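Local coordinates for protein geranyltranstransferase (Agrobacterium tumefaciens, PDB 2H8O) that probably catalyses the head-to-tail condensation of geranyl diphosphate with isopentenyl diphosphate, releasing diphosphate and making farnesyl diphosphate, at residues M36-T41 and A320-A325; E51-H56 and G107-A112; K86-F91 and A224-A229; A179-S184 and G233-G238; F258-D263 and T288-R293. One frame throughout, in Å; residues are numbered along the deposited sequence.

Contact 1: residues M36-T41 and A320-A325; sequences MTNFET and AAILIA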
# COMPACT_ATOMS: atom_id res chain seq x y z
N MET A 36 -6.37 15.88 32.05
CA MET A 36 -6.36 14.49 31.58
C MET A 36 -7.75 14.07 31.11
O MET A 36 -7.87 13.32 30.13
CB MET A 36 -5.84 13.53 32.66
CG MET A 36 -4.35 13.73 33.00
SD MET A 36 -3.17 13.32 31.66
CE MET A 36 -3.14 14.84 30.72
N THR A 37 -8.79 14.58 31.76
CA THR A 37 -10.17 14.39 31.28
C THR A 37 -10.34 15.05 29.91
O THR A 37 -10.97 14.49 29.02
CB THR A 37 -11.20 14.97 32.27
OG1 THR A 37 -11.07 14.34 33.55
CG2 THR A 37 -12.62 14.75 31.76
N ASN A 38 -9.79 16.25 29.75
CA ASN A 38 -9.84 16.94 28.46
C ASN A 38 -9.32 16.05 27.33
O ASN A 38 -10.00 15.87 26.31
CB ASN A 38 -9.06 18.25 28.52
CG ASN A 38 -9.34 19.16 27.34
OD1 ASN A 38 -10.47 19.26 26.86
ND2 ASN A 38 -8.31 19.86 26.89
N PHE A 39 -8.14 15.47 27.53
CA PHE A 39 -7.58 14.55 26.54
C PHE A 39 -8.45 13.31 26.35
O PHE A 39 -8.75 12.95 25.22
CB PHE A 39 -6.16 14.12 26.90
CG PHE A 39 -5.68 12.96 26.10
CD1 PHE A 39 -5.19 13.14 24.82
CD2 PHE A 39 -5.77 11.67 26.59
CE1 PHE A 39 -4.77 12.07 24.06
CE2 PHE A 39 -5.36 10.59 25.83
CZ PHE A 39 -4.86 10.79 24.57
N GLU A 40 -8.84 12.65 27.44
CA GLU A 40 -9.54 11.36 27.35
C GLU A 40 -10.85 11.54 26.60
O GLU A 40 -11.23 10.70 25.78
CB GLU A 40 -9.85 10.79 28.74
CG GLU A 40 -8.61 10.53 29.61
CD GLU A 40 -8.30 9.06 29.78
OE1 GLU A 40 -7.67 8.49 28.86
OE2 GLU A 40 -8.67 8.48 30.83
N THR A 41 -11.53 12.64 26.89
CA THR A 41 -12.80 12.97 26.26
C THR A 41 -12.61 13.25 24.77
O THR A 41 -13.37 12.73 23.94
CB THR A 41 -13.47 14.18 26.97
OG1 THR A 41 -13.79 13.81 28.32
CG2 THR A 41 -14.76 14.61 26.29
N ALA A 320 -2.55 24.86 22.10
CA ALA A 320 -1.77 23.61 22.14
C ALA A 320 -2.12 22.71 23.35
O ALA A 320 -1.56 21.64 23.51
CB ALA A 320 -0.26 23.94 22.14
N ALA A 321 -3.07 23.13 24.18
CA ALA A 321 -3.39 22.40 25.41
C ALA A 321 -3.76 20.93 25.19
O ALA A 321 -3.33 20.06 25.96
CB ALA A 321 -4.54 23.09 26.16
N ILE A 322 -4.55 20.67 24.16
CA ILE A 322 -4.99 19.30 23.86
C ILE A 322 -3.84 18.39 23.48
O ILE A 322 -3.74 17.26 23.96
CB ILE A 322 -6.07 19.29 22.75
CG1 ILE A 322 -7.37 19.85 23.33
CG2 ILE A 322 -6.27 17.90 22.19
CD1 ILE A 322 -8.42 20.08 22.32
N LEU A 323 -2.97 18.87 22.60
CA LEU A 323 -1.80 18.07 22.21
C LEU A 323 -0.81 17.91 23.35
O LEU A 323 -0.19 16.86 23.49
CB LEU A 323 -1.11 18.65 20.99
CG LEU A 323 -1.81 18.32 19.68
CD1 LEU A 323 -1.23 19.17 18.54
CD2 LEU A 323 -1.74 16.81 19.35
N ILE A 324 -0.64 18.96 24.15
CA ILE A 324 0.24 18.86 25.32
C ILE A 324 -0.32 17.84 26.32
O ILE A 324 0.43 17.04 26.88
CB ILE A 324 0.48 20.24 25.95
CG1 ILE A 324 1.39 21.04 25.01
CG2 ILE A 324 1.11 20.12 27.35
CD1 ILE A 324 1.55 22.47 25.41
N ALA A 325 -1.65 17.82 26.48
CA ALA A 325 -2.32 16.83 27.34
C ALA A 325 -2.11 15.41 26.82
O ALA A 325 -1.96 14.47 27.60
CB ALA A 325 -3.80 17.13 27.46
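Ala-325 points its CB at helix 36-41 and settles between two side chains one turn apart: Phe-39, whose CB lies 3.9 Å from Ala-325 CB, and Met-36, whose terminal CE comes to 4.0 Å from the same methyl. Met-36 starts off facing away. Bends at chi2 and chi3 (-67° and 85°) bring the chain back, and CE ends 3.4 Å from Ala-325 O, a close methyl-to-carbonyl approach. Ile-322 O lies at the edge of the Phe-39 ring, near its plane, 4.5 Å from CD1. Farther along, Asn-38 and Ile-322 meet with their side chains at about a right angle, Asn-38 ND2 lying 3.7 Å from Ile-322 CG1. No hydrogen bond joins the two segments, so van der Waals fit carries the contact. Beyond it the Phe-39 ring continues an aromatic group, meeting the ring of Phe-329 at a shallow angle and that of Phe-91 edge-to-face. The axes cross almost perpendicularly, at -93° and 8.9 Å apart, with the small Ala-325 nearest Phe-39 at the crossing. Here the first modelled helix of the chain is laid across the last, a junction of the two ends of the modelled chain in the all-helical fold of the polyprenyl synthetases.

Contact 2: residues E51-H56 and G107-A112; sequences EALLGH and GLHVGA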
# COMPACT_ATOMS: atom_id res chain seq x y z
N GLU A 51 -14.16 6.46 13.54
CA GLU A 51 -14.91 5.23 13.33
C GLU A 51 -16.12 5.39 12.42
O GLU A 51 -16.43 4.50 11.63
CB GLU A 51 -15.26 4.59 14.67
CG GLU A 51 -14.05 4.02 15.37
CD GLU A 51 -14.21 3.81 16.88
OE1 GLU A 51 -15.35 4.00 17.42
OE2 GLU A 51 -13.19 3.46 17.52
N ALA A 52 -16.86 6.49 12.56
CA ALA A 52 -18.01 6.73 11.70
C ALA A 52 -17.58 6.83 10.23
O ALA A 52 -18.16 6.17 9.35
CB ALA A 52 -18.78 7.99 12.15
N LEU A 53 -16.51 7.59 9.98
CA LEU A 53 -16.02 7.70 8.60
C LEU A 53 -15.49 6.35 8.10
O LEU A 53 -15.79 5.93 6.98
CB LEU A 53 -14.96 8.79 8.49
CG LEU A 53 -14.37 8.97 7.08
CD1 LEU A 53 -15.42 9.36 6.04
CD2 LEU A 53 -13.29 10.03 7.12
N LEU A 54 -14.73 5.65 8.94
CA LEU A 54 -14.26 4.30 8.59
C LEU A 54 -15.41 3.36 8.20
O LEU A 54 -15.32 2.62 7.22
CB LEU A 54 -13.45 3.72 9.74
CG LEU A 54 -12.05 4.32 9.88
CD1 LEU A 54 -11.47 3.99 11.25
CD2 LEU A 54 -11.13 3.84 8.74
N GLY A 55 -16.51 3.40 8.94
CA GLY A 55 -17.65 2.55 8.62
C GLY A 55 -18.19 2.86 7.25
O GLY A 55 -18.60 1.97 6.49
N HIS A 56 -18.23 4.15 6.94
CA HIS A 56 -18.66 4.63 5.65
C HIS A 56 -17.69 4.17 4.55
O HIS A 56 -18.11 3.62 3.53
CB HIS A 56 -18.76 6.15 5.69
CG HIS A 56 -19.17 6.76 4.40
ND1 HIS A 56 -20.43 6.60 3.88
CD2 HIS A 56 -18.49 7.54 3.53
CE1 HIS A 56 -20.51 7.25 2.73
NE2 HIS A 56 -19.36 7.84 2.50
N GLY A 107 -8.47 16.54 7.74
CA GLY A 107 -7.90 15.88 8.92
C GLY A 107 -8.56 14.55 9.27
O GLY A 107 -7.88 13.56 9.57
N LEU A 108 -9.89 14.52 9.20
CA LEU A 108 -10.64 13.30 9.46
C LEU A 108 -10.33 12.21 8.43
O LEU A 108 -10.13 11.04 8.79
CB LEU A 108 -12.13 13.61 9.50
CG LEU A 108 -13.03 12.48 9.97
CD1 LEU A 108 -12.78 12.16 11.44
CD2 LEU A 108 -14.49 12.84 9.73
N HIS A 109 -10.28 12.59 7.15
CA HIS A 109 -9.98 11.62 6.08
C HIS A 109 -8.58 11.07 6.23
O HIS A 109 -8.37 9.86 6.14
CB HIS A 109 -10.19 12.26 4.71
CG HIS A 109 -11.62 12.22 4.28
ND1 HIS A 109 -12.60 12.93 4.93
CD2 HIS A 109 -12.24 11.49 3.33
CE1 HIS A 109 -13.78 12.65 4.39
NE2 HIS A 109 -13.59 11.78 3.42
N VAL A 110 -7.60 11.96 6.45
CA VAL A 110 -6.21 11.49 6.62
C VAL A 110 -6.04 10.64 7.88
O VAL A 110 -5.35 9.62 7.85
CB VAL A 110 -5.22 12.65 6.58
CG1 VAL A 110 -3.80 12.18 6.86
CG2 VAL A 110 -5.33 13.34 5.23
N GLY A 111 -6.71 11.01 8.97
CA GLY A 111 -6.72 10.19 10.18
C GLY A 111 -7.28 8.80 9.91
O GLY A 111 -6.73 7.80 10.36
N ALA A 112 -8.38 8.73 9.16
CA ALA A 112 -8.98 7.43 8.82
C ALA A 112 -8.01 6.58 8.00
O ALA A 112 -7.89 5.39 8.22
CB ALA A 112 -10.31 7.60 8.08
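Helix 51-56 runs across helix 107-112 at -70°, with 9.5 Å between the axes where they come nearest and Leu-54 standing opposite Ala-112, their CA atoms 6.1 Å apart. It is an apolar helix crossing in the all-alpha polyprenyl synthetase fold, where the first modelled helix, 34-57, packs on the long helix 104-125. Leu-53 does most of the filling. Its CG is anti to the backbone N (chi1 179°), and from there CD2 packs among Leu-108 CG and O, Ala-112 CB and the ring of His-109. The imidazole is met from above. Leu-53 CD2 sits over the middle of one face, 3.8 Å from the ring centroid and only 14° off the normal, a CH-pi contact, while CD1 of the same leucine lies near the NE2 and CE1 side of the ring. The long directions of the two side chains are at about a right angle. On the polar side, His-109 ND1 is hydrogen-bonded to the carbonyl of Glu-105, one turn back in its own helix, which would help fix the rotation of the ring under the leucine. Asp-170 and Asn-171 of a nearby loop also touch the His-109 side chain. Leu-54 leaves its helix at a tangent, but its end turns in, and CD2 comes 3.9 Å from Ala-112 CB and 3.6 Å from Ala-112 O.

Contact 3: residues K86-F91 and A224-A229; sequences KRLRPF and ALLRFA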
# COMPACT_ATOMS: atom_id res chain seq x y z
N LYS A 86 -7.55 2.41 20.52
CA LYS A 86 -8.13 3.64 21.01
C LYS A 86 -8.02 4.85 20.05
O LYS A 86 -8.46 5.95 20.40
CB LYS A 86 -7.51 4.00 22.37
CG LYS A 86 -7.76 2.94 23.46
CD LYS A 86 -9.20 2.45 23.49
CE LYS A 86 -9.57 1.80 24.83
NZ LYS A 86 -9.91 2.83 25.87
N ARG A 87 -7.47 4.65 18.86
CA ARG A 87 -7.46 5.65 17.80
C ARG A 87 -6.57 6.87 18.13
O ARG A 87 -6.84 7.98 17.70
CB ARG A 87 -8.87 6.12 17.44
CG ARG A 87 -9.90 5.01 17.36
CD ARG A 87 -9.57 3.90 16.36
NE ARG A 87 -10.66 2.94 16.35
CZ ARG A 87 -10.66 1.77 15.72
NH1 ARG A 87 -9.60 1.36 15.04
NH2 ARG A 87 -11.74 0.99 15.81
N LEU A 88 -5.46 6.63 18.81
CA LEU A 88 -4.48 7.69 19.07
C LEU A 88 -3.95 8.32 17.78
O LEU A 88 -3.72 9.53 17.72
CB LEU A 88 -3.32 7.16 19.90
CG LEU A 88 -2.23 8.17 20.19
CD1 LEU A 88 -2.76 9.32 21.03
CD2 LEU A 88 -1.03 7.50 20.88
N ARG A 89 -3.68 7.50 16.76
CA ARG A 89 -3.07 8.05 15.55
C ARG A 89 -4.01 9.06 14.82
O ARG A 89 -3.60 10.19 14.54
CB ARG A 89 -2.54 6.93 14.65
CG ARG A 89 -1.34 6.26 15.33
CD ARG A 89 -0.97 4.92 14.74
NE ARG A 89 0.01 4.22 15.58
CZ ARG A 89 -0.28 3.60 16.71
NH1 ARG A 89 -1.54 3.56 17.18
NH2 ARG A 89 0.67 2.99 17.40
N PRO A 90 -5.27 8.67 14.55
CA PRO A 90 -6.21 9.67 14.06
C PRO A 90 -6.39 10.89 14.97
O PRO A 90 -6.53 12.00 14.48
CB PRO A 90 -7.54 8.91 13.94
CG PRO A 90 -7.27 7.54 14.20
CD PRO A 90 -5.85 7.31 14.55
N PHE A 91 -6.37 10.67 16.28
CA PHE A 91 -6.47 11.77 17.23
C PHE A 91 -5.39 12.80 16.94
O PHE A 91 -5.64 14.02 16.88
CB PHE A 91 -6.35 11.26 18.66
CG PHE A 91 -6.14 12.34 19.66
CD1 PHE A 91 -7.21 12.91 20.34
CD2 PHE A 91 -4.86 12.82 19.92
CE1 PHE A 91 -6.98 13.93 21.27
CE2 PHE A 91 -4.66 13.83 20.85
CZ PHE A 91 -5.70 14.37 21.51
N ALA A 224 7.48 5.94 13.74
CA ALA A 224 7.33 6.60 12.44
C ALA A 224 5.86 6.99 12.16
O ALA A 224 5.61 8.08 11.67
CB ALA A 224 7.88 5.72 11.30
N LEU A 225 4.91 6.13 12.50
CA LEU A 225 3.49 6.45 12.29
C LEU A 225 3.03 7.60 13.18
O LEU A 225 2.17 8.37 12.79
CB LEU A 225 2.55 5.25 12.51
CG LEU A 225 2.65 4.14 11.48
CD1 LEU A 225 1.37 3.31 11.53
CD2 LEU A 225 2.87 4.65 10.06
N LEU A 226 3.60 7.68 14.39
CA LEU A 226 3.25 8.77 15.34
C LEU A 226 3.86 10.11 14.89
O LEU A 226 3.21 11.15 14.96
CB LEU A 226 3.61 8.38 16.77
CG LEU A 226 2.81 7.19 17.33
CD1 LEU A 226 3.52 6.59 18.56
CD2 LEU A 226 1.35 7.59 17.64
N ARG A 227 5.09 10.07 14.40
CA ARG A 227 5.73 11.19 13.73
C ARG A 227 4.88 11.70 12.56
O ARG A 227 4.55 12.88 12.46
CB ARG A 227 7.14 10.77 13.26
CG ARG A 227 7.90 11.83 12.50
CD ARG A 227 9.12 11.22 11.79
NE ARG A 227 8.72 10.50 10.58
CZ ARG A 227 9.32 9.43 10.07
NH1 ARG A 227 10.35 8.85 10.68
NH2 ARG A 227 8.85 8.89 8.95
N PHE A 228 4.52 10.77 11.68
CA PHE A 228 3.69 11.09 10.54
C PHE A 228 2.36 11.72 10.99
O PHE A 228 1.90 12.69 10.39
CB PHE A 228 3.40 9.84 9.70
CG PHE A 228 2.32 10.06 8.68
CD1 PHE A 228 2.61 10.59 7.43
CD2 PHE A 228 1.00 9.80 8.99
CE1 PHE A 228 1.59 10.85 6.52
CE2 PHE A 228 -0.03 10.06 8.08
CZ PHE A 228 0.27 10.59 6.85
N ALA A 229 1.73 11.17 12.02
CA ALA A 229 0.41 11.67 12.45
C ALA A 229 0.44 13.16 12.75
O ALA A 229 -0.45 13.91 12.40
CB ALA A 229 -0.07 10.91 13.67
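Leu-226 CD2 is the methyl that serves both side chains of the facing helix: it touches Arg-89 CG at 3.8 Å and Leu-88 CD2 at 4.0 Å. The same methyl lies 4.1 Å above one face of the Arg-89 guanidinium, offset toward its rim, while Leu-225 CB borders the edge, 4.1 Å from NE. Extended from CG to NE, the arginine runs along the two leucines, Leu-226 meeting CG and the guanidinium face, Leu-225 meeting CD and NE. At the backbone, Ala-229 CB packs 3.7 Å from Arg-89 O. One shell out, Phe-258 touches Leu-88, Arg-89 and Leu-226, and His-118 also reaches Arg-89. Arg-87, at the N-cap position with phi of 68°, turns the other way and forms salt bridges with Glu-51 and Glu-115, anchoring the start of the helix. Residues 86-90 spell the end of the family's GGKRLRP signature. In relatives the lysine and second arginine bind the diphosphate of isopentenyl diphosphate, a role likely for Lys-86 and Arg-89 here. The contact lies near the centre of the chain, joining helix 88-99 to helix 211-237, with helices 104-125 and 241-267 packed beside it.

Contact 4: residues A179-S184 and G233-G238; sequences AALVIS and GAIIAG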
# COMPACT_ATOMS: atom_id res chain seq x y z
N ALA A 179 -0.12 14.53 -2.55
CA ALA A 179 1.15 13.88 -2.96
C ALA A 179 2.15 13.87 -1.82
O ALA A 179 2.78 12.85 -1.56
CB ALA A 179 1.74 14.55 -4.21
N ALA A 180 2.30 15.00 -1.13
CA ALA A 180 3.22 15.09 0.01
C ALA A 180 2.87 14.08 1.09
O ALA A 180 3.74 13.46 1.70
CB ALA A 180 3.20 16.50 0.58
N LEU A 181 1.58 13.92 1.36
CA LEU A 181 1.12 12.97 2.36
C LEU A 181 1.37 11.53 1.91
O LEU A 181 1.70 10.68 2.74
CB LEU A 181 -0.38 13.15 2.60
CG LEU A 181 -0.80 14.36 3.41
CD1 LEU A 181 -2.30 14.51 3.38
CD2 LEU A 181 -0.33 14.26 4.83
N VAL A 182 1.16 11.23 0.63
CA VAL A 182 1.39 9.88 0.12
C VAL A 182 2.88 9.51 0.32
O VAL A 182 3.21 8.42 0.81
CB VAL A 182 0.97 9.73 -1.34
CG1 VAL A 182 1.47 8.37 -1.93
CG2 VAL A 182 -0.58 9.84 -1.50
N ILE A 183 3.76 10.44 -0.04
CA ILE A 183 5.21 10.23 0.16
C ILE A 183 5.50 10.03 1.64
O ILE A 183 6.15 9.07 2.03
CB ILE A 183 6.06 11.40 -0.41
CG1 ILE A 183 5.84 11.59 -1.92
CG2 ILE A 183 7.55 11.21 -0.08
CD1 ILE A 183 6.28 12.98 -2.40
N SER A 184 5.00 10.94 2.48
CA SER A 184 5.31 10.89 3.91
C SER A 184 4.81 9.58 4.54
O SER A 184 5.51 8.95 5.35
CB SER A 184 4.66 12.09 4.59
OG SER A 184 5.00 12.17 5.96
N GLY A 233 -0.54 17.07 10.06
CA GLY A 233 -1.35 18.25 10.31
C GLY A 233 -0.78 19.48 9.63
O GLY A 233 -1.52 20.29 9.04
N ALA A 234 0.54 19.64 9.73
CA ALA A 234 1.26 20.72 9.06
C ALA A 234 1.16 20.61 7.54
O ALA A 234 0.94 21.61 6.85
CB ALA A 234 2.72 20.75 9.50
N ILE A 235 1.29 19.40 7.00
CA ILE A 235 1.15 19.21 5.55
C ILE A 235 -0.27 19.58 5.08
O ILE A 235 -0.47 20.30 4.10
CB ILE A 235 1.48 17.76 5.14
CG1 ILE A 235 2.94 17.46 5.44
CG2 ILE A 235 1.18 17.56 3.66
CD1 ILE A 235 3.29 16.03 5.17
N ILE A 236 -1.27 19.10 5.82
CA ILE A 236 -2.67 19.37 5.51
C ILE A 236 -2.97 20.88 5.62
O ILE A 236 -3.71 21.42 4.82
CB ILE A 236 -3.57 18.59 6.46
CG1 ILE A 236 -3.50 17.07 6.15
CG2 ILE A 236 -5.03 19.11 6.41
CD1 ILE A 236 -4.04 16.16 7.28
N ALA A 237 -2.41 21.53 6.63
CA ALA A 237 -2.69 22.95 6.90
C ALA A 237 -1.94 23.87 5.93
O ALA A 237 -2.23 25.08 5.87
CB ALA A 237 -2.34 23.30 8.33
N GLY A 238 -1.00 23.32 5.17
CA GLY A 238 -0.18 24.10 4.24
C GLY A 238 0.83 24.97 4.97
O GLY A 238 1.12 26.09 4.54
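Ser-184 N gives its hydrogen to Ala-180 O at 2.9 Å, a backbone bond one turn long that fixes the spacing of two residues on the face helix 179-184 offers to Ile-235. Ala-180 CB touches Ile-235 CG2 at 3.8 Å. At the other end of the turn, Ser-184 CB is looser against the tip of the isoleucine, 4.2 Å from CD1. Between them comes Leu-181. It sets out to one side, but its branched end reaches in, CG lying 3.8 Å from Ile-235 CG2 and CD2 just as close to that methyl. The two side chains run alongside each other, pointing opposite ways. With CG2 anti to the backbone N (chi1 -64° for CG1), Ile-235 turns that methyl toward both Ala-180 and Leu-181, while CD1 reaches on toward Ser-184. The two segments are nearly antiparallel, 164° between their directions and 10.0 Å between axes, as suits neighbouring helices of the polyprenyl synthetase bundle: here helix 175-189 lies beside the C-terminal end of helix 211-237. That end closes in a Schellman motif at Gly-238, and Arg-177 NH1 bonds to the carbonyl of Ile-236 in the last turn. On the flank, Leu-181 CD1 meets Ile-236 CG1 at 4.0 Å, their side chains crossed at about a right angle, and Val-110 of helix 104-125 packs on both. Val-182 and Ile-183 pack against Ala-167 of the second subunit, and Ser-184 touches Asp-65 of that subunit.

Contact 5: residues F258-D263 and T288-R293; sequences FQLADD and TLVALR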
# COMPACT_ATOMS: atom_id res chain seq x y z
N PHE A 258 5.72 7.24 23.89
CA PHE A 258 4.80 6.11 23.69
C PHE A 258 5.52 4.78 23.92
O PHE A 258 5.03 3.92 24.64
CB PHE A 258 4.21 6.20 22.28
CG PHE A 258 3.28 5.07 21.92
CD1 PHE A 258 1.90 5.23 22.04
CD2 PHE A 258 3.78 3.88 21.42
CE1 PHE A 258 1.04 4.21 21.68
CE2 PHE A 258 2.94 2.86 21.06
CZ PHE A 258 1.57 3.01 21.19
N GLN A 259 6.70 4.65 23.33
CA GLN A 259 7.49 3.43 23.44
C GLN A 259 7.97 3.17 24.87
O GLN A 259 7.80 2.07 25.39
CB GLN A 259 8.70 3.52 22.49
CG GLN A 259 9.54 2.26 22.43
CD GLN A 259 8.75 1.08 21.90
OE1 GLN A 259 8.09 1.19 20.86
NE2 GLN A 259 8.79 -0.04 22.62
N LEU A 260 8.56 4.18 25.50
CA LEU A 260 9.06 4.06 26.88
C LEU A 260 7.94 3.73 27.86
O LEU A 260 8.07 2.82 28.67
CB LEU A 260 9.72 5.35 27.35
CG LEU A 260 11.20 5.58 27.14
CD1 LEU A 260 11.58 6.91 27.74
CD2 LEU A 260 12.02 4.46 27.78
N ALA A 261 6.84 4.47 27.79
CA ALA A 261 5.72 4.25 28.70
C ALA A 261 5.23 2.82 28.58
O ALA A 261 4.94 2.18 29.60
CB ALA A 261 4.57 5.24 28.41
N ASP A 262 5.17 2.31 27.35
CA ASP A 262 4.68 0.96 27.10
C ASP A 262 5.63 -0.08 27.69
O ASP A 262 5.18 -1.03 28.33
CB ASP A 262 4.48 0.70 25.61
CG ASP A 262 3.48 -0.40 25.34
OD1 ASP A 262 2.30 -0.22 25.74
OD2 ASP A 262 3.85 -1.43 24.74
N ASP A 263 6.93 0.11 27.47
CA ASP A 263 7.92 -0.82 27.99
C ASP A 263 7.98 -0.76 29.52
O ASP A 263 8.21 -1.78 30.16
CB ASP A 263 9.30 -0.57 27.36
CG ASP A 263 9.35 -0.94 25.89
OD1 ASP A 263 8.58 -1.83 25.46
OD2 ASP A 263 10.15 -0.34 25.15
N THR A 288 15.02 -3.70 25.27
CA THR A 288 14.22 -2.53 25.61
C THR A 288 15.17 -1.54 26.26
O THR A 288 16.15 -1.95 26.89
CB THR A 288 13.11 -2.95 26.60
OG1 THR A 288 11.93 -3.32 25.88
CG2 THR A 288 12.78 -1.88 27.54
N LEU A 289 14.93 -0.24 26.09
CA LEU A 289 15.75 0.75 26.78
C LEU A 289 15.56 0.67 28.30
O LEU A 289 16.47 0.94 29.06
CB LEU A 289 15.49 2.17 26.27
CG LEU A 289 15.87 2.45 24.81
CD1 LEU A 289 15.72 3.94 24.54
CD2 LEU A 289 17.29 1.98 24.48
N VAL A 290 14.35 0.32 28.73
CA VAL A 290 14.08 0.07 30.14
C VAL A 290 15.00 -1.04 30.67
O VAL A 290 15.57 -0.92 31.75
CB VAL A 290 12.60 -0.32 30.37
CG1 VAL A 290 12.37 -0.68 31.83
CG2 VAL A 290 11.68 0.80 29.92
N ALA A 291 15.13 -2.11 29.88
CA ALA A 291 15.99 -3.24 30.26
C ALA A 291 17.46 -2.83 30.33
O ALA A 291 18.18 -3.22 31.26
CB ALA A 291 15.82 -4.39 29.28
N LEU A 292 17.91 -2.06 29.34
CA LEU A 292 19.33 -1.69 29.29
C LEU A 292 19.71 -0.59 30.27
O LEU A 292 20.77 -0.64 30.87
CB LEU A 292 19.73 -1.30 27.87
CG LEU A 292 19.61 -2.41 26.82
CD1 LEU A 292 20.47 -2.07 25.61
CD2 LEU A 292 20.01 -3.77 27.39
N ARG A 293 18.84 0.41 30.43
CA ARG A 293 19.17 1.60 31.21
C ARG A 293 18.54 1.65 32.61
O ARG A 293 18.94 2.47 33.42
CB ARG A 293 18.76 2.86 30.45
CG ARG A 293 19.25 2.95 29.01
CD ARG A 293 20.76 2.95 28.89
NE ARG A 293 21.37 4.04 29.65
CZ ARG A 293 21.49 5.30 29.22
NH1 ARG A 293 21.05 5.67 28.02
NH2 ARG A 293 22.07 6.21 30.00
O HOH W 1 12.35 0.88 25.65
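Asp-263 and Thr-288 meet in a mixed contact, part apolar packing and part water bridge, far from the centre of the chain, where the short helix 289-293 crosses helix 241-267 near its C-terminal end. The short segments cross at -73°, with axes 10.2 Å apart. Asp-263 and the residue before it open a DDxxD sequence, the second aspartate-rich motif of the family, which in relatives takes part in binding magnesium and the allylic diphosphate. Residues 269-285, between the two helices, are not modelled. The carboxylate and the threonine meet tip to tip, Thr-288 OG1 lying 3.5 Å from Asp-263 OD2 without a hydrogen bond between them. Apolar atoms pack alongside this pair: Asp-263 CB is 3.7 Å from Thr-288 CG2 and 3.8 Å from Val-290 CG2. Leu-260 CD2 adds a loose contact, 4.3 Å from Val-290 CG2, while its side chain also touches helix 295-312. Asp-263 OD2 has two donors. Gln-259, a turn earlier, brings NE2 to 2.9 Å in a nearly straight bond (171°), on the syn side but 34° out of the carboxylate plane, and its OE1 is bonded to Thr-222 OG1. A water gives OD2 the second bond, at 2.6 Å, and accepts one from Leu-289 N at 2.8 Å. Thr-288, at the N-cap position, makes no side-chain capping bond; the water takes the N-H of Leu-289, first in the helix. A glutamine of its own helix thus orients the carboxylate; its polar link to the helix start runs through a water, while the direct contacts are van der Waals.

Contact 3 is the most central of the five, and all four others touch it: contact 1 through Phe-91, contact 2 through the Glu-51 to Arg-87 salt bridge, contact 4 through Phe-228 and contact 5 through its Phe-258, which brings together the regions that carry the GGKRLRP and DDxxD sequences. Helix 34-57 serves contacts 1 and 2, helix 211-237 contacts 3 and 4. Contacts 2, 3 and 4 are buried; contacts 1 and 5 lie farther out and are partly buried. Chemistry follows place: contact 4 is aliphatic, contacts 1 and 2 add an aromatic or imidazole ring, and contact 3 sets an arginine among leucines. Contact 5 alone bridges its segments by water.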